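Local coordinates for protein GH62 hydrolase (Scytalidium thermophilum, PDB 4PVA) that probably removes alpha-L-arabinofuranosyl side groups from arabinoxylan, as a family 62 glycoside hydrolase of a thermophilic fungus, at residues Lys46-Val51 / Gln316-Gly321; Ala223-Arg228 / His295-Arg300. All coordinates share one frame; numbering follows the deposited sequence.

Interaction 1 of 2, residues Lys46-Val51 / Gln316-Gly321. With PO4 (phosphate ion), chain F.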
loop_
_atom_site.group_PDB
_atom_site.type_symbol
_atom_site.label_atom_id
_atom_site.label_comp_id
_atom_site.label_asym_id
_atom_site.label_seq_id
_atom_site.Cartn_x
_atom_site.Cartn_y
_atom_site.Cartn_z
ATOM N N LYS A 46 9.914 3.105 -4.860
ATOM C CA LYS A 46 8.658 2.452 -5.135
ATOM C C LYS A 46 7.770 2.295 -3.912
ATOM O O LYS A 46 8.222 2.321 -2.774
ATOM C CB LYS A 46 8.898 1.060 -5.705
ATOM C CG LYS A 46 9.609 1.067 -7.039
ATOM C CD LYS A 46 9.704 -0.310 -7.663
ATOM C CE LYS A 46 8.389 -0.779 -8.238
ATOM N NZ LYS A 46 8.537 -2.112 -8.844
ATOM N N ASP A 47 6.484 2.109 -4.182
ATOM C CA ASP A 47 5.511 1.548 -3.251
ATOM C C ASP A 47 5.577 2.151 -1.856
ATOM O O ASP A 47 5.938 1.492 -0.886
ATOM C CB ASP A 47 5.519 0.020 -3.282
ATOM C CG ASP A 47 6.797 -0.618 -2.900
ATOM O OD1 ASP A 47 7.330 -0.306 -1.797
ATOM O OD2 ASP A 47 7.275 -1.521 -3.668
ATOM N N PRO A 48 5.171 3.424 -1.725
ATOM C CA PRO A 48 5.294 4.097 -0.429
ATOM C C PRO A 48 4.159 3.780 0.532
ATOM O O PRO A 48 3.017 3.534 0.121
ATOM C CB PRO A 48 5.244 5.573 -0.831
ATOM C CG PRO A 48 4.337 5.576 -2.011
ATOM C CD PRO A 48 4.681 4.331 -2.770
ATOM N N THR A 49 4.463 3.833 1.813
ATOM C CA THR A 49 3.463 3.898 2.886
ATOM C C THR A 49 3.865 5.095 3.741
ATOM O O THR A 49 5.066 5.364 3.883
ATOM C CB THR A 49 3.403 2.582 3.702
ATOM O OG1 THR A 49 2.422 2.722 4.727
ATOM C CG2 THR A 49 4.739 2.241 4.347
ATOM N N ALA A 50 2.891 5.832 4.268
ATOM C CA ALA A 50 3.219 7.086 4.936
ATOM C C ALA A 50 2.178 7.478 5.956
ATOM O O ALA A 50 0.970 7.270 5.763
ATOM C CB ALA A 50 3.340 8.200 3.915
ATOM N N VAL A 51 2.672 8.121 7.021
ATOM C CA VAL A 51 1.855 8.758 8.026
ATOM C C VAL A 51 2.349 10.172 8.266
ATOM O O VAL A 51 3.507 10.470 7.989
ATOM C CB VAL A 51 1.828 7.950 9.344
ATOM C CG1 VAL A 51 1.125 6.604 9.151
ATOM C CG2 VAL A 51 3.244 7.744 9.893
ATOM N N GLN A 316 -4.489 12.754 0.479
ATOM C CA GLN A 316 -3.191 12.813 -0.171
ATOM C C GLN A 316 -2.696 11.404 -0.369
ATOM O O GLN A 316 -2.600 10.657 0.594
ATOM C CB GLN A 316 -2.228 13.634 0.641
ATOM C CG GLN A 316 -2.626 15.086 0.449
ATOM C CD GLN A 316 -1.717 16.064 1.113
ATOM O OE1 GLN A 316 -1.223 15.836 2.260
ATOM N NE2 GLN A 316 -1.486 17.228 0.399
ATOM N N PHE A 317 -2.444 11.035 -1.594
ATOM C CA PHE A 317 -2.109 9.661 -1.990
ATOM C C PHE A 317 -0.711 9.744 -2.602
ATOM O O PHE A 317 -0.490 10.355 -3.661
ATOM C CB PHE A 317 -3.185 9.143 -2.948
ATOM C CG PHE A 317 -3.060 7.703 -3.381
ATOM C CD1 PHE A 317 -3.568 6.682 -2.593
ATOM C CD2 PHE A 317 -2.626 7.356 -4.665
ATOM C CE1 PHE A 317 -3.604 5.381 -3.021
ATOM C CE2 PHE A 317 -2.666 6.035 -5.111
ATOM C CZ PHE A 317 -3.133 5.042 -4.268
ATOM N N LEU A 318 0.258 9.144 -1.925
ATOM C CA LEU A 318 1.617 9.072 -2.398
ATOM C C LEU A 318 1.703 7.827 -3.289
ATOM O O LEU A 318 1.207 6.761 -2.904
ATOM C CB LEU A 318 2.509 8.973 -1.166
ATOM C CG LEU A 318 3.970 9.327 -1.264
ATOM C CD1 LEU A 318 4.181 10.761 -1.678
ATOM C CD2 LEU A 318 4.635 9.081 0.075
ATOM N N TYR A 319 2.289 7.935 -4.456
ATOM C CA TYR A 319 2.279 6.874 -5.448
ATOM C C TYR A 319 3.586 6.784 -6.200
ATOM O O TYR A 319 4.443 7.679 -6.104
ATOM C CB TYR A 319 1.090 7.052 -6.422
ATOM C CG TYR A 319 1.277 8.228 -7.401
ATOM C CD1 TYR A 319 0.966 9.532 -7.050
ATOM C CD2 TYR A 319 1.764 7.989 -8.653
ATOM C CE1 TYR A 319 1.167 10.556 -7.946
ATOM C CE2 TYR A 319 1.975 8.996 -9.575
ATOM C CZ TYR A 319 1.665 10.297 -9.205
ATOM O OH TYR A 319 1.818 11.275 -10.185
ATOM N N GLN A 320 3.800 5.679 -6.921
ATOM C CA GLN A 320 4.942 5.537 -7.804
ATOM C C GLN A 320 4.505 5.804 -9.247
ATOM O O GLN A 320 3.486 5.327 -9.710
ATOM C CB GLN A 320 5.623 4.184 -7.657
ATOM C CG GLN A 320 4.802 2.988 -8.167
ATOM C CD GLN A 320 5.347 1.624 -7.808
ATOM O OE1 GLN A 320 6.078 1.476 -6.842
ATOM N NE2 GLN A 320 4.992 0.622 -8.586
ATOM N N GLY A 321 5.316 6.617 -9.936
ATOM C CA GLY A 321 5.110 6.919 -11.352
ATOM C C GLY A 321 6.405 6.736 -12.096
ATOM O O GLY A 321 7.483 6.585 -11.500
HETATM P P PO4 F . 4.932 -3.047 -8.679
HETATM O O1 PO4 F . 3.835 -2.345 -9.513
HETATM O O2 PO4 F . 4.453 -4.483 -8.372
HETATM O O3 PO4 F . 6.149 -3.159 -9.568
HETATM O O4 PO4 F . 5.171 -2.288 -7.462
#

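Interaction 2 of 2, residues Ala223-Arg228 / His295-Arg300. With PO4 (phosphate ion), chain E; PO4 (phosphate ion), chain F.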
loop_
_atom_site.group_PDB
_atom_site.type_symbol
_atom_site.label_atom_id
_atom_site.label_comp_id
_atom_site.label_asym_id
_atom_site.label_seq_id
_atom_site.Cartn_x
_atom_site.Cartn_y
_atom_site.Cartn_z
ATOM N N ALA A 223 -1.646 -4.622 -5.221
ATOM C CA ALA A 223 -1.517 -3.344 -4.517
ATOM C C ALA A 223 -2.828 -2.922 -3.875
ATOM O O ALA A 223 -3.205 -1.739 -3.876
ATOM C CB ALA A 223 -0.946 -2.274 -5.440
ATOM N N ALA A 224 -3.523 -3.857 -3.256
ATOM C CA ALA A 224 -4.763 -3.532 -2.585
ATOM C C ALA A 224 -4.529 -2.633 -1.369
ATOM O O ALA A 224 -3.533 -2.727 -0.637
ATOM C CB ALA A 224 -5.469 -4.789 -2.143
ATOM N N CYS A 225 -5.514 -1.781 -1.144
ATOM C CA CYS A 225 -5.654 -0.978 0.072
ATOM C C CYS A 225 -7.072 -1.128 0.542
ATOM O O CYS A 225 -7.982 -1.017 -0.259
ATOM C CB CYS A 225 -5.436 0.528 -0.194
ATOM S SG CYS A 225 -3.904 1.019 -0.988
ATOM N N ILE A 226 -7.275 -1.356 1.836
ATOM C CA ILE A 226 -8.599 -1.359 2.443
ATOM C C ILE A 226 -8.590 -0.369 3.587
ATOM O O ILE A 226 -7.821 -0.509 4.544
ATOM C CB ILE A 226 -9.045 -2.750 2.945
ATOM C CG1 ILE A 226 -9.159 -3.808 1.818
ATOM C CG2 ILE A 226 -10.370 -2.620 3.655
ATOM C CD1 ILE A 226 -7.874 -4.294 1.200
ATOM N N TYR A 227 -9.459 0.628 3.488
ATOM C CA TYR A 227 -9.565 1.736 4.459
ATOM C C TYR A 227 -10.950 1.805 5.061
ATOM O O TYR A 227 -11.951 1.567 4.389
ATOM C CB TYR A 227 -9.292 3.060 3.784
ATOM C CG TYR A 227 -7.912 3.234 3.234
ATOM C CD1 TYR A 227 -6.830 3.396 4.084
ATOM C CD2 TYR A 227 -7.662 3.286 1.881
ATOM C CE1 TYR A 227 -5.562 3.580 3.599
ATOM C CE2 TYR A 227 -6.393 3.479 1.392
ATOM C CZ TYR A 227 -5.340 3.618 2.251
ATOM O OH TYR A 227 -4.069 3.812 1.751
ATOM N N ARG A 228 -11.002 2.182 6.332
ATOM C CA ARG A 228 -12.249 2.605 6.959
ATOM C C ARG A 228 -12.498 4.078 6.690
ATOM O O ARG A 228 -11.588 4.882 6.766
ATOM C CB ARG A 228 -12.123 2.419 8.466
ATOM C CG ARG A 228 -13.225 3.067 9.315
ATOM C CD ARG A 228 -14.546 2.399 9.090
ATOM N NE ARG A 228 -15.693 3.220 9.546
ATOM C CZ ARG A 228 -16.182 3.206 10.774
ATOM N NH1 ARG A 228 -15.618 2.509 11.731
ATOM N NH2 ARG A 228 -17.240 3.969 11.034
ATOM N N HIS A 295 0.699 1.641 -7.201
ATOM C CA HIS A 295 1.146 1.148 -5.913
ATOM C C HIS A 295 1.225 2.217 -4.861
ATOM O O HIS A 295 2.192 2.302 -4.109
ATOM C CB HIS A 295 2.491 0.401 -6.031
ATOM C CG HIS A 295 2.625 -0.744 -5.073
ATOM N ND1 HIS A 295 3.445 -1.827 -5.316
ATOM C CD2 HIS A 295 2.044 -0.977 -3.881
ATOM C CE1 HIS A 295 3.348 -2.679 -4.304
ATOM N NE2 HIS A 295 2.492 -2.192 -3.431
ATOM N N GLY A 296 0.161 2.969 -4.692
ATOM C CA GLY A 296 0.149 4.116 -3.802
ATOM C C GLY A 296 -0.555 3.843 -2.483
ATOM O O GLY A 296 -1.208 2.805 -2.277
ATOM N N GLU A 297 -0.443 4.802 -1.575
ATOM C CA GLU A 297 -1.117 4.757 -0.300
ATOM C C GLU A 297 -1.528 6.141 0.110
ATOM O O GLU A 297 -0.804 7.144 -0.111
ATOM C CB GLU A 297 -0.211 4.189 0.808
ATOM C CG GLU A 297 -0.428 2.716 1.107
ATOM C CD GLU A 297 0.207 2.289 2.428
ATOM O OE1 GLU A 297 0.042 3.042 3.422
ATOM O OE2 GLU A 297 0.802 1.197 2.493
ATOM N N VAL A 298 -2.649 6.238 0.789
ATOM C CA VAL A 298 -3.080 7.480 1.434
ATOM C C VAL A 298 -2.164 7.817 2.606
ATOM O O VAL A 298 -1.842 6.940 3.444
ATOM C CB VAL A 298 -4.543 7.332 1.940
ATOM C CG1 VAL A 298 -4.989 8.573 2.699
ATOM C CG2 VAL A 298 -5.468 7.030 0.783
ATOM N N ILE A 299 -1.763 9.058 2.721
ATOM C CA ILE A 299 -1.005 9.521 3.880
ATOM C C ILE A 299 -1.959 9.639 5.048
ATOM O O ILE A 299 -2.908 10.426 5.021
ATOM C CB ILE A 299 -0.322 10.867 3.613
ATOM C CG1 ILE A 299 0.576 10.811 2.380
ATOM C CG2 ILE A 299 0.517 11.265 4.833
ATOM C CD1 ILE A 299 1.215 12.137 2.028
ATOM N N ARG A 300 -1.722 8.863 6.092
ATOM C CA ARG A 300 -2.665 8.789 7.200
ATOM C C ARG A 300 -2.231 9.656 8.400
ATOM O O ARG A 300 -1.084 9.628 8.826
ATOM C CB ARG A 300 -2.845 7.335 7.616
ATOM C CG ARG A 300 -3.742 6.574 6.671
ATOM C CD ARG A 300 -3.687 5.078 6.930
ATOM N NE ARG A 300 -2.479 4.458 6.375
ATOM C CZ ARG A 300 -1.455 3.947 7.070
ATOM N NH1 ARG A 300 -1.497 3.841 8.404
ATOM N NH2 ARG A 300 -0.429 3.464 6.408
HETATM P P PO4 E . -17.903 3.474 14.533
HETATM O O1 PO4 E . -19.132 2.670 14.237
HETATM O O2 PO4 E . -16.830 2.463 14.224
HETATM O O3 PO4 E . -17.865 4.680 13.636
HETATM O O4 PO4 E . -17.801 3.948 15.953
HETATM P P PO4 F . 4.932 -3.047 -8.679
HETATM O O1 PO4 F . 3.835 -2.345 -9.513
HETATM O O2 PO4 F . 4.453 -4.483 -8.372
HETATM O O3 PO4 F . 6.149 -3.159 -9.568
HETATM O O4 PO4 F . 5.171 -2.288 -7.462
HETATM O O HOH W 1 -1.164 0.276 -3.323
HETATM O O HOH W 2 -2.242 4.329 3.597
#

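Interaction 1 of 2, residues Lys46-Val51 / Gln316-Gly321
The flat carboxamide of Gln-320 meets the 46-51 strand with its oxygen and a bound phosphate with its nitrogen. Its OE1 accepts the backbone N-H of Asp-47, with N and OE1 2.8 Å apart; the bond is bent, 134° at the hydrogen, and the donor stands 24° out of the carbonyl plane. The Tyr-319 ring, turned away from 46-51, has the carbonyl O of Phe-317 in plane at its edge. OE1 of Gln-320 also lies 3.1 Å from CB of Lys-46, whose methylenes run obliquely past the amide. On the other branch, NE2 of Gln-320 donates to phosphate O4 (3.1 Å) and also bonds Ser-294. Lys-46 bends at its third torsion (chi3 75°), carrying NZ to within 2.7 Å of phosphate O3; Tyr-69 shares that ammonium. The carboxylate of Asp-47 turns instead to Ser-62. Farther along, Pro-48 CG rests 3.5 Å from the carbonyl O of Leu-318. In one of two modelled Leu-318 conformers, CD2 packs on CB of Pro-48 (3.7 Å). Replacing Gln-320 by a leucine would probably leave the buried N-H of Asp-47 without its acceptor and cost the phosphate one donor. The antiparallel strands belong to different sheets, 44-53 at the edge of its own and 316-321 inside its own, and their one hydrogen bond comes from a side-chain amide. Engagement of both its ends fixes the amide's rotation, and the adjacent lysine would probably reinforce the attraction for an anion.

Interaction 2 of 2, residues Ala223-Arg228 / His295-Arg300
Tyr-227 reaches from strand 222-229 to the backbone of strand 296-298, where its OH accepts the N-H of Val-298 (N to OH 3.0 Å, 157° at the hydrogen). Its CG stands anti to the carbonyl carbon (chi1 -64°), directing the ring toward Val-298, whose CG2 lies obliquely 3.7 Å from CZ of the tyrosine. At the ring edge, CE1 of Tyr-227 meets CD of Arg-300. The tyrosine OH donates in turn to a water, 2.6 Å from its oxygen; this water accepts from Arg-300 NE and donates to Glu-297 OE1 and Val-298 O, so four bonds grip it. Arg-300 folds back at its third torsion (chi3 -78°), and its NH2 makes a salt bridge 3.1 Å long to Glu-297 OE1, nearly in the guanidinium plane. Thr-49 and Val-105 bind this carboxylate and guanidinium respectively from outside. Cys-225 points SG at the carbonyl O of Gly-296, 3.5 Å away. A second water joins the carbonyls of Ala-223 and Gly-296 by donating to both. At the corner before the strand, CB of Ala-223 sits over one face of the His-295 ring as a CH-pi contact, 3.9 Å from its centroid, while ND1 gives a nearly straight bond to phosphate O4 at the ring edge (2.8 Å). Two nearly parallel segments of separate sheets, joined by side chains and waters around the centre of the chain, fit the five-bladed beta-propeller of family 62, with the phosphate-binding histidine at one end.

How the interactions relate
Interactions 1 and 2 lie with centres about 9 Å apart and share one sheet, in which strands 316-321 and 296-298 are neighbours; along the chain, 223-228 and 295-300 are nested inside the loop closed by interaction 1. They touch directly: Thr-49 OG1 is 2.7 Å from Glu-297 OE1, probably a hydrogen bond, and Gln-316 O lies 2.8 Å from Ile-299 N. Phe-317 CZ packs 3.4 Å from Gly-296 C. Their common ligand is one phosphate, probably from the crystallisation liquor, held by Lys-46 and Gln-320 from interaction 1 and His-295 from interaction 2; Tyr-330 and Arg-251 also hydrogen-bond it. The two contacts thus converge on one phosphate site, which may lie in or near the substrate pocket.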